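Local coordinates for Spermidine/putrescine ABC transporter, periplasmic binding protein (Treponema pallidum, PDB 2V84), which probably binds polyamines such as spermidine and putrescine in the periplasm as the receptor component of an ABC transporter, at residues V125-G130 / A286-T291; F106-V111 / Y312-L317; D258-P263 / N277-P282. All blocks are in the same frame, centred on the assembly; numbering follows the deposited sequence.

Interaction 1 of 3, residues V125-G130 / A286-T291; sequences VPYYLG and AEFLDT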
loop_
_atom_site.group_PDB
_atom_site.type_symbol
_atom_site.label_atom_id
_atom_site.label_comp_id
_atom_site.label_asym_id
_atom_site.label_seq_id
_atom_site.Cartn_x
_atom_site.Cartn_y
_atom_site.Cartn_z
ATOM N N VAL A 125 -7.348 12.406 -3.519
ATOM C CA VAL A 125 -8.545 11.807 -2.921
ATOM C C VAL A 125 -8.208 10.381 -2.568
ATOM O O VAL A 125 -7.701 9.688 -3.405
ATOM C CB VAL A 125 -9.741 11.781 -3.913
ATOM C CG1 VAL A 125 -10.951 11.021 -3.292
ATOM C CG2 VAL A 125 -10.165 13.226 -4.305
ATOM N N PRO A 126 -8.449 9.938 -1.319
ATOM C CA PRO A 126 -8.068 8.557 -0.981
ATOM C C PRO A 126 -8.626 7.474 -1.897
ATOM O O PRO A 126 -9.800 7.515 -2.271
ATOM C CB PRO A 126 -8.647 8.368 0.431
ATOM C CG PRO A 126 -8.628 9.734 0.992
ATOM C CD PRO A 126 -8.958 10.663 -0.144
ATOM N N TYR A 127 -7.779 6.492 -2.209
ATOM C CA TYR A 127 -8.105 5.374 -3.078
ATOM C C TYR A 127 -8.254 4.106 -2.220
ATOM O O TYR A 127 -9.224 3.354 -2.359
ATOM C CB TYR A 127 -6.945 5.234 -4.073
ATOM C CG TYR A 127 -7.120 4.232 -5.164
ATOM C CD1 TYR A 127 -6.972 2.869 -4.919
ATOM C CD2 TYR A 127 -7.378 4.651 -6.465
ATOM C CE1 TYR A 127 -7.110 1.960 -5.923
ATOM C CE2 TYR A 127 -7.530 3.728 -7.492
ATOM C CZ TYR A 127 -7.398 2.397 -7.217
ATOM O OH TYR A 127 -7.524 1.466 -8.236
ATOM N N TYR A 128 -7.297 3.874 -1.324
ATOM C CA TYR A 128 -7.356 2.714 -0.447
ATOM C C TYR A 128 -6.360 2.899 0.679
ATOM O O TYR A 128 -5.359 3.552 0.493
ATOM C CB TYR A 128 -7.141 1.363 -1.229
ATOM C CG TYR A 128 -7.239 0.187 -0.287
ATOM C CD1 TYR A 128 -8.446 -0.118 0.336
ATOM C CD2 TYR A 128 -6.111 -0.576 0.030
ATOM C CE1 TYR A 128 -8.539 -1.154 1.254
ATOM C CE2 TYR A 128 -6.203 -1.608 0.958
ATOM C CZ TYR A 128 -7.408 -1.880 1.560
ATOM O OH TYR A 128 -7.484 -2.914 2.458
ATOM N N LEU A 129 -6.668 2.362 1.852
ATOM C CA LEU A 129 -5.768 2.388 3.005
ATOM C C LEU A 129 -5.638 0.953 3.476
ATOM O O LEU A 129 -6.654 0.305 3.747
ATOM C CB LEU A 129 -6.375 3.250 4.125
ATOM C CG LEU A 129 -5.543 3.572 5.379
ATOM C CD1 LEU A 129 -6.056 4.833 5.987
ATOM C CD2 LEU A 129 -5.585 2.416 6.403
ATOM N N GLY A 130 -4.412 0.447 3.575
ATOM C CA GLY A 130 -4.232 -0.925 4.102
ATOM C C GLY A 130 -2.872 -1.016 4.743
ATOM O O GLY A 130 -2.266 0.005 5.077
ATOM N N ALA A 286 -17.137 -1.225 -3.550
ATOM C CA ALA A 286 -17.234 -2.568 -2.990
ATOM C C ALA A 286 -16.698 -3.618 -3.959
ATOM O O ALA A 286 -16.029 -4.546 -3.535
ATOM C CB ALA A 286 -18.634 -2.882 -2.585
ATOM N N GLU A 287 -16.971 -3.462 -5.256
ATOM C CA GLU A 287 -16.400 -4.361 -6.268
ATOM C C GLU A 287 -14.870 -4.292 -6.308
ATOM O O GLU A 287 -14.196 -5.312 -6.523
ATOM C CB GLU A 287 -17.014 -4.101 -7.657
ATOM C CG GLU A 287 -16.337 -4.851 -8.814
ATOM C CD GLU A 287 -16.964 -4.548 -10.164
ATOM O OE1 GLU A 287 -18.176 -4.297 -10.204
ATOM O OE2 GLU A 287 -16.254 -4.564 -11.191
ATOM N N PHE A 288 -14.325 -3.093 -6.088
ATOM C CA PHE A 288 -12.887 -2.903 -5.950
ATOM C C PHE A 288 -12.345 -3.683 -4.748
ATOM O O PHE A 288 -11.370 -4.429 -4.876
ATOM C CB PHE A 288 -12.543 -1.412 -5.825
ATOM C CG PHE A 288 -11.168 -1.150 -5.245
ATOM C CD1 PHE A 288 -10.011 -1.540 -5.923
ATOM C CD2 PHE A 288 -11.034 -0.515 -4.015
ATOM C CE1 PHE A 288 -8.760 -1.313 -5.388
ATOM C CE2 PHE A 288 -9.768 -0.280 -3.469
ATOM C CZ PHE A 288 -8.633 -0.681 -4.158
ATOM N N LEU A 289 -12.974 -3.519 -3.586
ATOM C CA LEU A 289 -12.497 -4.168 -2.368
ATOM C C LEU A 289 -12.559 -5.680 -2.465
ATOM O O LEU A 289 -11.630 -6.377 -2.049
ATOM C CB LEU A 289 -13.296 -3.689 -1.160
ATOM C CG LEU A 289 -13.222 -2.193 -0.868
ATOM C CD1 LEU A 289 -14.274 -1.840 0.175
ATOM C CD2 LEU A 289 -11.817 -1.732 -0.428
ATOM N N ASP A 290 -13.652 -6.171 -3.043
ATOM C CA ASP A 290 -13.913 -7.607 -3.171
ATOM C C ASP A 290 -12.924 -8.281 -4.108
ATOM O O ASP A 290 -12.693 -9.493 -4.005
ATOM C CB ASP A 290 -15.307 -7.827 -3.734
ATOM C CG ASP A 290 -16.402 -7.641 -2.713
ATOM O OD1 ASP A 290 -16.126 -7.454 -1.515
ATOM O OD2 ASP A 290 -17.574 -7.694 -3.126
ATOM N N THR A 291 -12.386 -7.511 -5.055
ATOM C CA THR A 291 -11.408 -8.011 -6.009
ATOM C C THR A 291 -10.183 -8.534 -5.268
ATOM O O THR A 291 -9.587 -9.519 -5.706
ATOM C CB THR A 291 -11.005 -6.935 -7.049
ATOM O OG1 THR A 291 -12.120 -6.645 -7.903
ATOM C CG2 THR A 291 -9.844 -7.408 -7.931
#
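F288 of helix 282-292 reaches the strand between two neighbouring tyrosines, Y127 and Y128. With CG anti to the backbone N (chi1 162°), its CB aims at the strand and carries the ring straight across; the close contacts are made by the outer ring atoms, CE1, CE2 and CZ. CE1 lies 3.7 Å from CE1 of Y127, while CE2 meets CB of Y128 at 3.8 Å, close to the plane of the phenylalanine ring. CZ goes deepest, 3.5 Å from CE1 of Y127.

Y127 turns its edge toward the face of F288, planes at 80°; F288 in turn presents its own edge to the face of Y128, planes at 76°. Both pairs are offset edge-to-face, and together they make an aromatic cluster. A classic beta bulge, with Y127 and Y128 both opposite D258 on strand 254-260, is consistent with two consecutive side chains reaching the same helix.

The next residue, L289, adds its CD2 methyl, 3.7 Å from CE1 of Y128. The tyrosine hydroxyls look elsewhere for partners, Y127 OH to T36 and Y128 OH to Y312. L40 of helix 38-48 also touches the F288 side chain, and F294 stacks on Y128.

Interaction 2 of 3, residues F106-V111 / Y312-L317; sequences FIKESV and YSEHDL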
loop_
_atom_site.group_PDB
_atom_site.type_symbol
_atom_site.label_atom_id
_atom_site.label_comp_id
_atom_site.label_asym_id
_atom_site.label_seq_id
_atom_site.Cartn_x
_atom_site.Cartn_y
_atom_site.Cartn_z
ATOM N N PHE A 106 -18.341 9.926 0.944
ATOM C CA PHE A 106 -18.280 8.555 1.468
ATOM C C PHE A 106 -16.966 8.241 2.190
ATOM O O PHE A 106 -16.787 7.127 2.714
ATOM C CB PHE A 106 -18.507 7.555 0.346
ATOM C CG PHE A 106 -19.870 7.630 -0.259
ATOM C CD1 PHE A 106 -20.999 7.678 0.547
ATOM C CD2 PHE A 106 -20.031 7.627 -1.639
ATOM C CE1 PHE A 106 -22.272 7.740 -0.019
ATOM C CE2 PHE A 106 -21.286 7.678 -2.207
ATOM C CZ PHE A 106 -22.408 7.744 -1.399
ATOM N N ILE A 107 -16.062 9.219 2.218
ATOM C CA ILE A 107 -14.748 9.042 2.842
ATOM C C ILE A 107 -14.972 9.143 4.351
ATOM O O ILE A 107 -15.479 10.150 4.845
ATOM C CB ILE A 107 -13.666 10.035 2.273
ATOM C CG1 ILE A 107 -13.359 9.774 0.782
ATOM C CG2 ILE A 107 -12.337 9.937 3.020
ATOM C CD1 ILE A 107 -12.903 8.365 0.478
ATOM N N LYS A 108 -14.637 8.072 5.073
ATOM C CA LYS A 108 -14.834 8.004 6.528
ATOM C C LYS A 108 -14.169 9.181 7.227
ATOM O O LYS A 108 -13.104 9.608 6.832
ATOM C CB LYS A 108 -14.263 6.693 7.093
ATOM C CG LYS A 108 -15.158 5.482 6.892
ATOM C CD LYS A 108 -14.550 4.178 7.407
ATOM C CE LYS A 108 -15.536 3.033 7.173
ATOM N NZ LYS A 108 -15.108 1.666 7.606
ATOM N N GLU A 109 -14.788 9.690 8.287
ATOM C CA GLU A 109 -14.180 10.780 9.063
ATOM C C GLU A 109 -12.803 10.397 9.635
ATOM O O GLU A 109 -11.886 11.232 9.687
ATOM C CB GLU A 109 -15.117 11.243 10.182
ATOM C CG GLU A 109 -14.579 12.424 11.011
ATOM C CD GLU A 109 -14.033 13.576 10.152
ATOM O OE1 GLU A 109 -14.743 14.043 9.228
ATOM O OE2 GLU A 109 -12.885 14.014 10.406
ATOM N N SER A 110 -12.663 9.128 10.035
ATOM C CA SER A 110 -11.450 8.648 10.684
ATOM C C SER A 110 -10.277 8.696 9.726
ATOM O O SER A 110 -9.139 8.935 10.139
ATOM C CB SER A 110 -11.643 7.231 11.219
ATOM O OG SER A 110 -12.166 6.383 10.218
ATOM N N VAL A 111 -10.564 8.503 8.441
ATOM C CA VAL A 111 -9.540 8.593 7.416
ATOM C C VAL A 111 -9.154 10.048 7.169
ATOM O O VAL A 111 -7.963 10.361 7.048
ATOM C CB VAL A 111 -9.978 7.903 6.109
ATOM C CG1 VAL A 111 -8.993 8.198 4.990
ATOM C CG2 VAL A 111 -10.081 6.411 6.335
ATOM N N TYR A 312 -8.314 -9.081 6.193
ATOM C CA TYR A 312 -8.092 -8.447 7.482
ATOM C C TYR A 312 -9.214 -7.427 7.691
ATOM O O TYR A 312 -9.892 -7.057 6.721
ATOM C CB TYR A 312 -6.705 -7.816 7.549
ATOM C CG TYR A 312 -6.331 -6.890 6.407
ATOM C CD1 TYR A 312 -6.585 -5.521 6.485
ATOM C CD2 TYR A 312 -5.682 -7.372 5.271
ATOM C CE1 TYR A 312 -6.225 -4.655 5.429
ATOM C CE2 TYR A 312 -5.296 -6.502 4.214
ATOM C CZ TYR A 312 -5.580 -5.153 4.304
ATOM O OH TYR A 312 -5.206 -4.268 3.291
ATOM N N SER A 313 -9.458 -7.021 8.939
ATOM C CA SER A 313 -10.515 -6.039 9.208
ATOM C C SER A 313 -9.933 -4.642 9.218
ATOM O O SER A 313 -8.718 -4.482 9.255
ATOM C CB SER A 313 -11.282 -6.333 10.508
ATOM O OG SER A 313 -10.600 -5.827 11.632
ATOM N N GLU A 314 -10.806 -3.635 9.162
ATOM C CA GLU A 314 -10.386 -2.236 9.145
ATOM C C GLU A 314 -9.854 -1.843 10.512
ATOM O O GLU A 314 -9.082 -0.894 10.640
ATOM C CB GLU A 314 -11.541 -1.302 8.714
ATOM C CG GLU A 314 -12.767 -1.353 9.613
ATOM C CD GLU A 314 -13.467 -0.004 9.759
ATOM O OE1 GLU A 314 -12.963 1.015 9.225
ATOM O OE2 GLU A 314 -14.530 0.033 10.425
ATOM N N HIS A 315 -10.287 -2.581 11.535
ATOM C CA HIS A 315 -9.854 -2.342 12.897
ATOM C C HIS A 315 -8.393 -2.755 13.102
ATOM O O HIS A 315 -7.762 -2.330 14.067
ATOM C CB HIS A 315 -10.760 -3.081 13.881
ATOM C CG HIS A 315 -12.212 -2.750 13.723
ATOM N ND1 HIS A 315 -12.743 -1.530 14.089
ATOM C CD2 HIS A 315 -13.245 -3.472 13.223
ATOM C CE1 HIS A 315 -14.038 -1.518 13.829
ATOM N NE2 HIS A 315 -14.369 -2.687 13.310
ATOM N N ASP A 316 -7.874 -3.577 12.191
ATOM C CA ASP A 316 -6.464 -4.004 12.209
ATOM C C ASP A 316 -5.518 -2.889 11.794
ATOM O O ASP A 316 -4.298 -3.028 11.917
ATOM C CB ASP A 316 -6.243 -5.204 11.280
ATOM C CG ASP A 316 -6.876 -6.471 11.808
ATOM O OD1 ASP A 316 -7.129 -6.546 13.027
ATOM O OD2 ASP A 316 -7.127 -7.393 11.000
ATOM N N LEU A 317 -6.073 -1.792 11.289
ATOM C CA LEU A 317 -5.265 -0.675 10.813
ATOM C C LEU A 317 -5.243 0.519 11.774
ATOM O O LEU A 317 -4.569 1.520 11.518
ATOM C CB LEU A 317 -5.746 -0.262 9.426
ATOM C CG LEU A 317 -5.441 -1.434 8.492
ATOM C CD1 LEU A 317 -6.550 -1.705 7.548
ATOM C CD2 LEU A 317 -4.126 -1.202 7.779
#
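K108 and E314 reach toward each other from opposite directions, the lysine ammonium settling above the plane of the glutamate carboxylate. NZ of K108 donates to OE1 of E314 at 2.8 Å, a hydrogen-bonded salt bridge, and the second oxygen, OE2, stands 3.3 Å from the same NZ. OE1 is met 59° out of the carboxylate plane. The same ammonium also donates to the backbone oxygen of S296.

The lysine gets there by being fully stretched, each torsion beyond CG close to 180°. The glutamate is bent instead. Its CG lies between the backbone N and the carbonyl carbon (chi1 60°), and a further turn at chi2 swings the carboxylate out toward the lysine. CG of E314 also rests over the centre of the H315 imidazole, 4.2 Å above its plane.

One shell further out, K108 occupies the N-cap position of helix 109-114, and a backbone bond to I298 holds its main chain. E314 opens a short 3-10 turn, steadied where S313 N reaches OD2 of D316 at 3.1 Å and where D316 N bonds back to S313 O. H315 ND1 is held by E318.

The bridge thus joins the start of a helix to a loop some two hundred residues later, near the surface and away from the predicted spermidine site. Sharing the ammonium between a charged and a neutral acceptor would be expected to favour its protonated form and to fix the direction of the lysine tip.

Interaction 3 of 3, residues D258-P263 / N277-P282; sequences DSFCIP and NFFLEP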
loop_
_atom_site.group_PDB
_atom_site.type_symbol
_atom_site.label_atom_id
_atom_site.label_comp_id
_atom_site.label_asym_id
_atom_site.label_seq_id
_atom_site.Cartn_x
_atom_site.Cartn_y
_atom_site.Cartn_z
ATOM N N ASP A 258 -3.029 5.053 -0.377
ATOM C CA ASP A 258 -2.906 5.405 -1.807
ATOM C C ASP A 258 -4.064 6.343 -2.188
ATOM O O ASP A 258 -5.145 6.206 -1.630
ATOM C CB ASP A 258 -3.016 4.131 -2.642
ATOM C CG ASP A 258 -1.789 3.221 -2.502
ATOM O OD1 ASP A 258 -0.684 3.750 -2.366
ATOM O OD2 ASP A 258 -1.942 1.975 -2.571
ATOM N N SER A 259 -3.839 7.273 -3.122
ATOM C CA SER A 259 -4.800 8.349 -3.460
ATOM C C SER A 259 -4.835 8.588 -4.937
ATOM O O SER A 259 -3.813 8.423 -5.582
ATOM C CB SER A 259 -4.352 9.677 -2.854
ATOM O OG SER A 259 -4.504 9.637 -1.457
ATOM N N PHE A 260 -5.981 9.031 -5.458
ATOM C CA PHE A 260 -6.065 9.623 -6.789
ATOM C C PHE A 260 -5.488 11.027 -6.751
ATOM O O PHE A 260 -5.819 11.845 -5.870
ATOM C CB PHE A 260 -7.510 9.806 -7.251
ATOM C CG PHE A 260 -8.256 8.529 -7.569
ATOM C CD1 PHE A 260 -8.025 7.837 -8.749
ATOM C CD2 PHE A 260 -9.249 8.073 -6.700
ATOM C CE1 PHE A 260 -8.743 6.683 -9.072
ATOM C CE2 PHE A 260 -9.990 6.928 -7.023
ATOM C CZ PHE A 260 -9.739 6.232 -8.207
ATOM N N CYS A 261 -4.649 11.322 -7.740
ATOM C CA CYS A 261 -4.147 12.674 -7.924
ATOM C C CYS A 261 -4.257 13.026 -9.389
ATOM O O CYS A 261 -4.238 12.130 -10.255
ATOM C CB CYS A 261 -2.680 12.774 -7.475
ATOM S SG CYS A 261 -2.449 12.430 -5.741
ATOM N N ILE A 262 -4.360 14.327 -9.673
ATOM C CA ILE A 262 -4.418 14.760 -11.060
ATOM C C ILE A 262 -3.053 15.352 -11.432
ATOM O O ILE A 262 -2.663 16.388 -10.879
ATOM C CB ILE A 262 -5.568 15.789 -11.280
ATOM C CG1 ILE A 262 -6.948 15.117 -11.120
ATOM C CG2 ILE A 262 -5.416 16.471 -12.658
ATOM C CD1 ILE A 262 -8.110 16.130 -11.098
ATOM N N PRO A 263 -2.305 14.688 -12.355
ATOM C CA PRO A 263 -0.968 15.202 -12.689
ATOM C C PRO A 263 -1.002 16.590 -13.319
ATOM O O PRO A 263 -1.921 16.889 -14.073
ATOM C CB PRO A 263 -0.448 14.190 -13.725
ATOM C CG PRO A 263 -1.210 12.928 -13.441
ATOM C CD PRO A 263 -2.605 13.459 -13.111
ATOM N N ASN A 277 -15.075 9.990 -8.941
ATOM C CA ASN A 277 -16.461 9.954 -8.515
ATOM C C ASN A 277 -17.094 8.568 -8.756
ATOM O O ASN A 277 -17.790 8.055 -7.896
ATOM C CB ASN A 277 -17.266 11.070 -9.196
ATOM C CG ASN A 277 -18.583 11.335 -8.499
ATOM O OD1 ASN A 277 -18.609 11.596 -7.302
ATOM N ND2 ASN A 277 -19.686 11.264 -9.247
ATOM N N PHE A 278 -16.817 7.964 -9.913
ATOM C CA PHE A 278 -17.321 6.630 -10.277
ATOM C C PHE A 278 -16.756 5.553 -9.328
ATOM O O PHE A 278 -17.481 4.697 -8.816
ATOM C CB PHE A 278 -16.935 6.345 -11.738
ATOM C CG PHE A 278 -17.197 4.931 -12.201
ATOM C CD1 PHE A 278 -16.223 3.933 -12.044
ATOM C CD2 PHE A 278 -18.379 4.613 -12.867
ATOM C CE1 PHE A 278 -16.457 2.617 -12.506
ATOM C CE2 PHE A 278 -18.619 3.302 -13.336
ATOM C CZ PHE A 278 -17.656 2.315 -13.153
ATOM N N PHE A 279 -15.463 5.625 -9.082
ATOM C CA PHE A 279 -14.764 4.622 -8.268
ATOM C C PHE A 279 -15.297 4.608 -6.836
ATOM O O PHE A 279 -15.379 3.558 -6.188
ATOM C CB PHE A 279 -13.273 4.940 -8.311
ATOM C CG PHE A 279 -12.395 3.850 -7.796
ATOM C CD1 PHE A 279 -12.058 2.760 -8.607
ATOM C CD2 PHE A 279 -11.869 3.930 -6.509
ATOM C CE1 PHE A 279 -11.217 1.745 -8.116
ATOM C CE2 PHE A 279 -11.017 2.931 -6.019
ATOM C CZ PHE A 279 -10.706 1.833 -6.831
ATOM N N LEU A 280 -15.677 5.794 -6.355
ATOM C CA LEU A 280 -16.224 5.954 -5.007
ATOM C C LEU A 280 -17.741 5.720 -4.897
ATOM O O LEU A 280 -18.299 5.877 -3.816
ATOM C CB LEU A 280 -15.878 7.327 -4.430
ATOM C CG LEU A 280 -14.392 7.595 -4.123
ATOM C CD1 LEU A 280 -14.232 9.031 -3.646
ATOM C CD2 LEU A 280 -13.809 6.615 -3.126
ATOM N N GLU A 281 -18.395 5.366 -6.002
ATOM C CA GLU A 281 -19.769 4.867 -5.932
ATOM C C GLU A 281 -19.744 3.578 -5.106
ATOM O O GLU A 281 -18.910 2.727 -5.362
ATOM C CB GLU A 281 -20.317 4.597 -7.330
ATOM C CG GLU A 281 -21.821 4.752 -7.448
ATOM C CD GLU A 281 -22.306 6.187 -7.290
ATOM O OE1 GLU A 281 -22.027 7.029 -8.192
ATOM O OE2 GLU A 281 -23.005 6.460 -6.279
ATOM N N PRO A 282 -20.639 3.449 -4.107
ATOM C CA PRO A 282 -20.631 2.365 -3.106
ATOM C C PRO A 282 -20.497 0.952 -3.661
ATOM O O PRO A 282 -19.690 0.167 -3.148
ATOM C CB PRO A 282 -21.986 2.536 -2.424
ATOM C CG PRO A 282 -22.205 4.003 -2.485
ATOM C CD PRO A 282 -21.746 4.387 -3.849
#
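F260 drives its ring edge into the face of F279, the two planes standing almost perpendicular at 85° with centroids 5.2 Å apart. This is an offset edge-to-face pair, and the offset is easy to place: the far corner of F260 sits over the CB side of F279 rather than over the middle of its ring. CZ of F260 lies 3.6 Å from CD2 of F279, and CE2 of F260 reaches that same CD2 at an equal distance. CZ also comes within 3.8 Å of CB of F279, at the root of the ring. On the F260 side, CG of F279 lies in the plane of the ring, at its edge.

Each side chain leaves its backbone toward the other segment. F260 has CG anti to its carbonyl carbon (chi1 -70°), which points the ring across from strand 254-260; F279, in the last turn of helix 269-279, instead has CG anti to the backbone N (chi1 -167°), which carries the ring toward the strand, where one face meets CZ of F260.

Y127 ties the pair to the neighbouring strand, stacking on F279 and also meeting F260. On the helix side F275 and I276 touch F260, while L76 touches it from strand 76-77. The contact is wholly apolar and buried. It is plain hydrophobic-core packing of a mixed sheet under a flanking helix, consistent with the alpha/beta lobes of periplasmic solute-binding proteins, in which helices flank a central sheet.

Interactions 1 and 3 belong to one buried aromatic core; interaction 2 is a polar contact near the surface. Interactions 1 and 3 share a sheet, since strands 125-137 and 254-260 are neighbours joined by backbone bonds such as the probable one from Y127 N to D258 O (2.7 Å), and the successive helices 269-279 and 282-292 supply their other halves. Nearly perpendicular rings do the work in both, whereas interaction 2 relies on charge. The segments of interaction 2 still touch the core: beside the tyrosine hydroxyl pair, CD2 of L317 packs on G130. At its other end F106 packs against L280 and P282 of interaction 3.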